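Local coordinates for UPF0045 protein MJ1052 (Methanocaldococcus jannaschii, PDB 2EPI), which is of unknown function but belongs to the UPF0045 family and may bind thiamine or a related compound, at residues R5-G17 against V71-R83. Residues are numbered along the deposited sequence; the frame is centred on the assembly and turned at random.
Sequences RKVVAEVSIIPLG and VDRVVSSLKIDER
Arg-5 meets Glu-82 side-on where strand 6-16 starts and strand 73-83 ends: NE gives a nearly straight bond (169°) to the syn lone pair of OE2 at 2.9 Å, while NH2 reaches OE1, tilted from both planes. With CG anti to the backbone N (chi1 176°) and the chain extended, the guanidinium reaches across to the carboxylate, whose OE1 also takes a bond from His-64 of the second subunit; NH2 also bonds Ser-65 OG of that subunit. Replacing Arg-5 by an alanine would probably leave the Glu-82 carboxylate without its two-nitrogen grip and lose the link to Ser-65.

From Val-8 with Asp-81 to Ile-14 with Val-75, every second pair exchanges two backbone hydrogen bonds. Packing is tight on the face turned to helices 23-33 and 53-68: Ala-9 CB presses on Ile-80 CD1 at 3.3 Å, Ile-13 CG2 on Val-74 CG1 at 3.4 Å, and Leu-78 CD1 fits against Val-11 CG2 at 3.6 Å. The other face, which meets the third and fourth subunits, is looser and bridged by water. There Glu-10, its OE2 bonded to Asn-43 ND2, shares a water with Lys-79 NZ through OE1, weakly on the lysine side, and another water joins Ser-12 O, Val-75 O and Ser-77 OG.

Strand 73-83 continues the sheet into the second subunit; within the chain, strand order 2-3-1-4 with helices 23-33 and 53-68 on one face is that of a ferredoxin-like alpha/beta fold.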
loop_
_atom_site.group_PDB
_atom_site.type_symbol
_atom_site.label_atom_id
_atom_site.label_comp_id
_atom_site.label_asym_id
_atom_site.label_seq_id
_atom_site.Cartn_x
_atom_site.Cartn_y
_atom_site.Cartn_z
ATOM N N ARG A 5 10.698 2.886 -20.995
ATOM C CA ARG A 5 10.281 3.922 -20.069
ATOM C C ARG A 5 10.526 3.239 -18.731
ATOM O O ARG A 5 9.617 2.657 -18.142
ATOM C CB ARG A 5 8.797 4.240 -20.239
ATOM C CG ARG A 5 8.285 5.255 -19.237
ATOM C CD ARG A 5 6.821 5.581 -19.454
ATOM N NE ARG A 5 6.302 6.391 -18.359
ATOM C CZ ARG A 5 5.056 6.845 -18.282
ATOM N NH1 ARG A 5 4.182 6.572 -19.246
ATOM N NH2 ARG A 5 4.685 7.567 -17.236
ATOM N N LYS A 6 11.769 3.301 -18.268
ATOM C CA LYS A 6 12.160 2.640 -17.031
ATOM C C LYS A 6 11.627 3.230 -15.729
ATOM O O LYS A 6 11.602 4.449 -15.531
ATOM C CB LYS A 6 13.689 2.541 -16.966
ATOM C CG LYS A 6 14.204 1.720 -15.793
ATOM C CD LYS A 6 15.717 1.547 -15.841
ATOM C CE LYS A 6 16.145 0.707 -17.042
ATOM N NZ LYS A 6 17.618 0.476 -17.055
ATOM N N VAL A 7 11.199 2.335 -14.844
ATOM C CA VAL A 7 10.682 2.702 -13.533
ATOM C C VAL A 7 11.056 1.602 -12.548
ATOM O O VAL A 7 11.490 0.523 -12.947
ATOM C CB VAL A 7 9.131 2.823 -13.527
ATOM C CG1 VAL A 7 8.675 3.813 -14.587
ATOM C CG2 VAL A 7 8.497 1.452 -13.763
ATOM N N VAL A 8 10.914 1.890 -11.262
ATOM C CA VAL A 8 11.178 0.896 -10.224
ATOM C C VAL A 8 9.806 0.652 -9.614
ATOM O O VAL A 8 9.018 1.585 -9.462
ATOM C CB VAL A 8 12.125 1.426 -9.131
ATOM C CG1 VAL A 8 12.365 0.338 -8.086
ATOM C CG2 VAL A 8 13.442 1.848 -9.746
ATOM N N ALA A 9 9.503 -0.591 -9.270
ATOM C CA ALA A 9 8.190 -0.876 -8.705
ATOM C C ALA A 9 8.251 -1.990 -7.679
ATOM O O ALA A 9 9.260 -2.677 -7.557
ATOM C CB ALA A 9 7.240 -1.267 -9.818
ATOM N N GLU A 10 7.171 -2.145 -6.924
ATOM C CA GLU A 10 7.101 -3.223 -5.951
ATOM C C GLU A 10 5.735 -3.869 -6.075
ATOM O O GLU A 10 4.714 -3.185 -6.170
ATOM C CB GLU A 10 7.318 -2.721 -4.524
ATOM C CG GLU A 10 7.326 -3.867 -3.507
ATOM C CD GLU A 10 7.767 -3.437 -2.124
ATOM O OE1 GLU A 10 7.268 -2.402 -1.640
ATOM O OE2 GLU A 10 8.611 -4.144 -1.517
ATOM N N VAL A 11 5.725 -5.194 -6.085
ATOM C CA VAL A 11 4.484 -5.938 -6.220
ATOM C C VAL A 11 4.318 -6.933 -5.084
ATOM O O VAL A 11 5.281 -7.560 -4.648
ATOM C CB VAL A 11 4.456 -6.730 -7.542
ATOM C CG1 VAL A 11 3.219 -7.632 -7.587
ATOM C CG2 VAL A 11 4.474 -5.773 -8.734
ATOM N N SER A 12 3.094 -7.058 -4.595
ATOM C CA SER A 12 2.800 -8.034 -3.560
ATOM C C SER A 12 1.443 -8.605 -3.927
ATOM O O SER A 12 0.537 -7.878 -4.344
ATOM C CB SER A 12 2.757 -7.396 -2.170
ATOM O OG SER A 12 1.646 -6.533 -2.023
ATOM N N ILE A 13 1.315 -9.916 -3.799
ATOM C CA ILE A 13 0.069 -10.583 -4.126
ATOM C C ILE A 13 -0.372 -11.378 -2.914
ATOM O O ILE A 13 0.385 -12.197 -2.381
ATOM C CB ILE A 13 0.261 -11.517 -5.330
ATOM C CG1 ILE A 13 0.730 -10.700 -6.533
ATOM C CG2 ILE A 13 -1.038 -12.249 -5.643
ATOM C CD1 ILE A 13 1.260 -11.524 -7.669
ATOM N N ILE A 14 -1.589 -11.114 -2.460
ATOM C CA ILE A 14 -2.131 -11.804 -1.307
ATOM C C ILE A 14 -3.288 -12.694 -1.732
ATOM O O ILE A 14 -4.342 -12.206 -2.134
ATOM C CB ILE A 14 -2.669 -10.824 -0.255
ATOM C CG1 ILE A 14 -1.558 -9.886 0.214
ATOM C CG2 ILE A 14 -3.243 -11.600 0.922
ATOM C CD1 ILE A 14 -2.051 -8.789 1.132
ATOM N N PRO A 15 -3.095 -14.014 -1.684
ATOM C CA PRO A 15 -4.213 -14.866 -2.082
ATOM C C PRO A 15 -5.071 -15.131 -0.851
ATOM O O PRO A 15 -4.549 -15.309 0.254
ATOM C CB PRO A 15 -3.522 -16.125 -2.591
ATOM C CG PRO A 15 -2.336 -16.229 -1.694
ATOM C CD PRO A 15 -1.845 -14.791 -1.579
ATOM N N LEU A 16 -6.385 -15.111 -1.032
ATOM C CA LEU A 16 -7.289 -15.401 0.066
ATOM C C LEU A 16 -7.863 -16.780 -0.216
ATOM O O LEU A 16 -8.885 -16.926 -0.881
ATOM C CB LEU A 16 -8.411 -14.359 0.164
ATOM C CG LEU A 16 -7.965 -12.968 0.626
ATOM C CD1 LEU A 16 -9.185 -12.080 0.856
ATOM C CD2 LEU A 16 -7.163 -13.093 1.917
ATOM N N GLY A 17 -7.166 -17.797 0.267
ATOM C CA GLY A 17 -7.620 -19.152 0.051
ATOM C C GLY A 17 -7.767 -19.896 1.358
ATOM O O GLY A 17 -7.750 -19.302 2.439
ATOM N N VAL A 71 -7.134 -19.844 -6.668
ATOM C CA VAL A 71 -7.929 -19.455 -5.502
ATOM C C VAL A 71 -9.119 -18.599 -5.930
ATOM O O VAL A 71 -9.149 -18.090 -7.049
ATOM C CB VAL A 71 -7.088 -18.668 -4.470
ATOM C CG1 VAL A 71 -6.043 -19.581 -3.846
ATOM C CG2 VAL A 71 -6.417 -17.475 -5.143
ATOM N N ASP A 72 -10.096 -18.438 -5.043
ATOM C CA ASP A 72 -11.285 -17.656 -5.372
ATOM C C ASP A 72 -11.102 -16.147 -5.307
ATOM O O ASP A 72 -11.867 -15.409 -5.918
ATOM C CB ASP A 72 -12.460 -18.023 -4.456
ATOM C CG ASP A 72 -13.011 -19.410 -4.722
ATOM O OD1 ASP A 72 -12.991 -19.854 -5.889
ATOM O OD2 ASP A 72 -13.484 -20.047 -3.757
ATOM N N ARG A 73 -10.100 -15.679 -4.572
ATOM C CA ARG A 73 -9.900 -14.242 -4.439
ATOM C C ARG A 73 -8.444 -13.879 -4.212
ATOM O O ARG A 73 -7.732 -14.563 -3.482
ATOM C CB ARG A 73 -10.742 -13.719 -3.279
ATOM C CG ARG A 73 -10.675 -12.220 -3.049
ATOM C CD ARG A 73 -11.632 -11.835 -1.927
ATOM N NE ARG A 73 -11.583 -10.413 -1.606
ATOM C CZ ARG A 73 -12.226 -9.862 -0.582
ATOM N NH1 ARG A 73 -12.968 -10.616 0.220
ATOM N NH2 ARG A 73 -12.118 -8.561 -0.352
ATOM N N VAL A 74 -8.017 -12.789 -4.840
ATOM C CA VAL A 74 -6.645 -12.314 -4.721
ATOM C C VAL A 74 -6.614 -10.794 -4.599
ATOM O O VAL A 74 -7.318 -10.101 -5.328
ATOM C CB VAL A 74 -5.816 -12.693 -5.969
ATOM C CG1 VAL A 74 -4.395 -12.145 -5.842
ATOM C CG2 VAL A 74 -5.796 -14.199 -6.148
ATOM N N VAL A 75 -5.805 -10.283 -3.671
ATOM C CA VAL A 75 -5.639 -8.840 -3.509
ATOM C C VAL A 75 -4.189 -8.569 -3.912
ATOM O O VAL A 75 -3.254 -9.000 -3.228
ATOM C CB VAL A 75 -5.868 -8.385 -2.058
ATOM C CG1 VAL A 75 -5.624 -6.872 -1.939
ATOM C CG2 VAL A 75 -7.304 -8.697 -1.640
ATOM N N SER A 76 -4.005 -7.874 -5.029
ATOM C CA SER A 76 -2.655 -7.597 -5.529
ATOM C C SER A 76 -2.317 -6.117 -5.520
ATOM O O SER A 76 -3.157 -5.275 -5.856
ATOM C CB SER A 76 -2.512 -8.160 -6.944
ATOM O OG SER A 76 -2.709 -9.561 -6.937
ATOM N N SER A 77 -1.080 -5.799 -5.144
ATOM C CA SER A 77 -0.644 -4.411 -5.060
ATOM C C SER A 77 0.548 -4.113 -5.965
ATOM O O SER A 77 1.507 -4.888 -6.017
ATOM C CB SER A 77 -0.265 -4.069 -3.609
ATOM O OG SER A 77 -1.340 -4.313 -2.705
ATOM N N LEU A 78 0.475 -2.988 -6.675
ATOM C CA LEU A 78 1.543 -2.538 -7.558
ATOM C C LEU A 78 1.872 -1.095 -7.197
ATOM O O LEU A 78 0.980 -0.250 -7.117
ATOM C CB LEU A 78 1.106 -2.594 -9.032
ATOM C CG LEU A 78 2.034 -1.917 -10.059
ATOM C CD1 LEU A 78 3.393 -2.617 -10.095
ATOM C CD2 LEU A 78 1.385 -1.959 -11.442
ATOM N N LYS A 79 3.144 -0.816 -6.946
ATOM C CA LYS A 79 3.547 0.546 -6.630
ATOM C C LYS A 79 4.618 0.933 -7.632
ATOM O O LYS A 79 5.576 0.192 -7.828
ATOM C CB LYS A 79 4.099 0.636 -5.209
ATOM C CG LYS A 79 4.494 2.048 -4.814
ATOM C CD LYS A 79 4.935 2.119 -3.361
ATOM C CE LYS A 79 3.785 1.847 -2.408
ATOM N NZ LYS A 79 4.267 1.794 -0.995
ATOM N N ILE A 80 4.440 2.083 -8.275
ATOM C CA ILE A 80 5.391 2.565 -9.268
ATOM C C ILE A 80 6.075 3.824 -8.772
ATOM O O ILE A 80 5.427 4.714 -8.230
ATOM C CB ILE A 80 4.690 2.917 -10.603
ATOM C CG1 ILE A 80 3.977 1.688 -11.166
ATOM C CG2 ILE A 80 5.711 3.451 -11.599
ATOM C CD1 ILE A 80 4.869 0.501 -11.385
ATOM N N ASP A 81 7.388 3.888 -8.962
ATOM C CA ASP A 81 8.169 5.055 -8.563
ATOM C C ASP A 81 8.904 5.483 -9.826
ATOM O O ASP A 81 9.816 4.793 -10.281
ATOM C CB ASP A 81 9.181 4.679 -7.478
ATOM C CG ASP A 81 9.862 5.894 -6.861
ATOM O OD1 ASP A 81 9.997 6.926 -7.551
ATOM O OD2 ASP A 81 10.274 5.811 -5.683
ATOM N N GLU A 82 8.497 6.610 -10.400
ATOM C CA GLU A 82 9.122 7.096 -11.625
ATOM C C GLU A 82 9.532 8.558 -11.528
ATOM O O GLU A 82 8.778 9.392 -11.031
ATOM C CB GLU A 82 8.168 6.911 -12.814
ATOM C CG GLU A 82 8.625 7.607 -14.099
ATOM C CD GLU A 82 7.770 7.253 -15.300
ATOM O OE1 GLU A 82 6.559 7.009 -15.116
ATOM O OE2 GLU A 82 8.305 7.230 -16.433
ATOM N N ARG A 83 10.734 8.859 -12.002
ATOM C CA ARG A 83 11.226 10.229 -11.987
ATOM C C ARG A 83 11.859 10.531 -13.339
ATOM O O ARG A 83 12.303 9.622 -14.045
ATOM C CB ARG A 83 12.234 10.431 -10.847
ATOM C CG ARG A 83 13.522 9.633 -10.970
ATOM C CD ARG A 83 14.341 9.733 -9.690
ATOM N NE ARG A 83 14.660 11.113 -9.329
ATOM C CZ ARG A 83 15.270 11.465 -8.201
ATOM N NH1 ARG A 83 15.625 10.538 -7.321
ATOM N NH2 ARG A 83 15.526 12.744 -7.949
HETATM O O HOH W 1 10.879 6.599 -17.041
HETATM O O HOH W 2 4.845 -1.145 -1.923
HETATM O O HOH W 3 -1.552 -6.955 -2.068
HETATM O O HOH W 4 -10.164 -19.084 -2.047
#